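Local coordinates for putative diflavin flavoprotein A 3 (Synechocystis sp., PDB 6H0C) that probably passes electrons from NADH to oxygen, reducing it to water, and is represented here by its flavodiiron core, a metallo-hydrolase-like domain joined to a flavodoxin-like domain, at residues N268-A273 and V344-F348. Sequence-based numbering, arbitrary orientation.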
loop_
_atom_site.group_PDB
_atom_site.type_symbol
_atom_site.label_atom_id
_atom_site.label_comp_id
_atom_site.label_asym_id
_atom_site.label_seq_id
_atom_site.Cartn_x
_atom_site.Cartn_y
_atom_site.Cartn_z
ATOM N N ASN A 268 4.136 -12.987 -0.294
ATOM C CA ASN A 268 4.490 -13.337 -1.668
ATOM C C ASN A 268 3.298 -13.332 -2.624
ATOM O O ASN A 268 3.428 -12.912 -3.774
ATOM C CB ASN A 268 5.180 -14.698 -1.707
ATOM C CG ASN A 268 6.619 -14.625 -1.233
ATOM O OD1 ASN A 268 7.241 -13.572 -1.290
ATOM N ND2 ASN A 268 7.151 -15.743 -0.768
ATOM N N THR A 269 2.142 -13.795 -2.153
ATOM C CA THR A 269 0.957 -13.840 -3.002
ATOM C C THR A 269 0.525 -12.424 -3.339
ATOM O O THR A 269 0.087 -12.150 -4.455
ATOM C CB THR A 269 -0.209 -14.590 -2.341
ATOM O OG1 THR A 269 0.108 -15.988 -2.255
ATOM C CG2 THR A 269 -1.457 -14.425 -3.174
ATOM N N SER A 270 0.665 -11.521 -2.374
ATOM C CA SER A 270 0.318 -10.126 -2.606
ATOM C C SER A 270 1.225 -9.509 -3.664
ATOM O O SER A 270 0.764 -8.776 -4.536
ATOM C CB SER A 270 0.407 -9.320 -1.320
ATOM O OG SER A 270 0.291 -7.936 -1.618
ATOM N N THR A 271 2.518 -9.807 -3.580
ATOM C CA THR A 271 3.475 -9.351 -4.585
ATOM C C THR A 271 3.054 -9.793 -5.998
ATOM O O THR A 271 3.079 -8.999 -6.941
ATOM C CB THR A 271 4.883 -9.868 -4.257
ATOM O OG1 THR A 271 5.274 -9.354 -2.977
ATOM C CG2 THR A 271 5.890 -9.426 -5.308
ATOM N N LEU A 272 2.644 -11.052 -6.138
ATOM C CA LEU A 272 2.174 -11.562 -7.428
ATOM C C LEU A 272 0.962 -10.767 -7.878
ATOM O O LEU A 272 0.844 -10.386 -9.048
ATOM C CB LEU A 272 1.813 -13.050 -7.344
ATOM C CG LEU A 272 2.895 -14.030 -6.868
ATOM C CD1 LEU A 272 2.376 -15.466 -6.928
ATOM C CD2 LEU A 272 4.177 -13.883 -7.679
ATOM N N ALA A 273 0.066 -10.516 -6.929
ATOM C CA ALA A 273 -1.194 -9.848 -7.221
ATOM C C ALA A 273 -0.971 -8.466 -7.821
ATOM O O ALA A 273 -1.671 -8.080 -8.763
ATOM C CB ALA A 273 -2.042 -9.746 -5.955
ATOM N N VAL A 344 -6.567 -17.991 -11.628
ATOM C CA VAL A 344 -6.071 -18.419 -10.319
ATOM C C VAL A 344 -4.544 -18.324 -10.225
ATOM O O VAL A 344 -3.830 -18.749 -11.138
ATOM C CB VAL A 344 -6.502 -19.871 -10.009
ATOM C CG1 VAL A 344 -5.984 -20.306 -8.646
ATOM C CG2 VAL A 344 -8.021 -20.001 -10.077
ATOM N N PHE A 345 -4.041 -17.768 -9.122
ATOM C CA PHE A 345 -2.593 -17.724 -8.883
ATOM C C PHE A 345 -2.246 -17.860 -7.411
ATOM O O PHE A 345 -3.112 -17.749 -6.539
ATOM C CB PHE A 345 -1.988 -16.428 -9.416
ATOM C CG PHE A 345 -2.419 -15.197 -8.664
ATOM C CD1 PHE A 345 -1.596 -14.631 -7.701
ATOM C CD2 PHE A 345 -3.648 -14.597 -8.930
ATOM C CE1 PHE A 345 -1.992 -13.481 -7.011
ATOM C CE2 PHE A 345 -4.053 -13.447 -8.242
ATOM C CZ PHE A 345 -3.226 -12.896 -7.283
ATOM N N GLY A 346 -0.969 -18.088 -7.134
ATOM C CA GLY A 346 -0.510 -18.152 -5.763
ATOM C C GLY A 346 0.949 -18.538 -5.614
ATOM O O GLY A 346 1.584 -18.995 -6.563
ATOM N N SER A 347 1.476 -18.333 -4.412
ATOM C CA SER A 347 2.791 -18.838 -4.039
ATOM C C SER A 347 2.612 -19.919 -2.987
ATOM O O SER A 347 1.566 -20.006 -2.333
ATOM C CB SER A 347 3.684 -17.736 -3.483
ATOM O OG SER A 347 3.219 -17.337 -2.208
ATOM N N PHE A 348 3.641 -20.734 -2.808
ATOM C CA PHE A 348 3.613 -21.731 -1.751
ATOM C C PHE A 348 5.002 -22.248 -1.458
ATOM O O PHE A 348 5.922 -22.072 -2.262
ATOM C CB PHE A 348 2.696 -22.881 -2.133
ATOM C CG PHE A 348 3.045 -23.516 -3.434
ATOM C CD1 PHE A 348 3.767 -24.693 -3.469
ATOM C CD2 PHE A 348 2.655 -22.935 -4.628
ATOM C CE1 PHE A 348 4.088 -25.282 -4.672
ATOM C CE2 PHE A 348 2.970 -23.525 -5.833
ATOM C CZ PHE A 348 3.685 -24.699 -5.855
#
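F345 points its ring from the strand into the first turn of helix 268-281, and the CD1-CE1-CZ side of the ring does the touching. CZ lies 3.6 Å from A273 CB, while CD1 reaches L272 CB at 3.8 Å, both apolar contacts. Between them, T269 O sits near the ring plane at the edge, 3.6 Å from F345 CE1; the same oxygen accepts the helical bond from A273 N. CB of F345 already points toward the helix, and chi1 of 68° holds CG between the backbone N and the carbonyl carbon, presenting that side of the ring. T269 divides its branches: CG2 lies obliquely to the ring, 4.0 Å from F345 CE1, and OG1, anti to its own carbonyl carbon (chi1 -69°), makes a weak 3.4 Å hydrogen bond with S347 OG. That serine oxygen also abuts N268 CB at 3.3 Å. Over the glycine between F345 and S347, L272 lays CD1 against the backbone, 3.6 Å from G346 C. The short axes approach to 7.1 Å, the helix segment running broadly against the strand at 143°. Here the helix start meets the C-terminal end of an inner strand in the parallel five-stranded sheet of the flavodoxin-like domain, strand order 2-1-3-4-5. The loop leading from strand 257-262 into this helix is where flavodoxins bind the FMN phosphate, consistent with FMN binding here. Strands 309-313 and 368-377 flank strand 341-348, helix 382-404 packs on L272 through T384 and C388, and helix 353-364 receives V344 and F348.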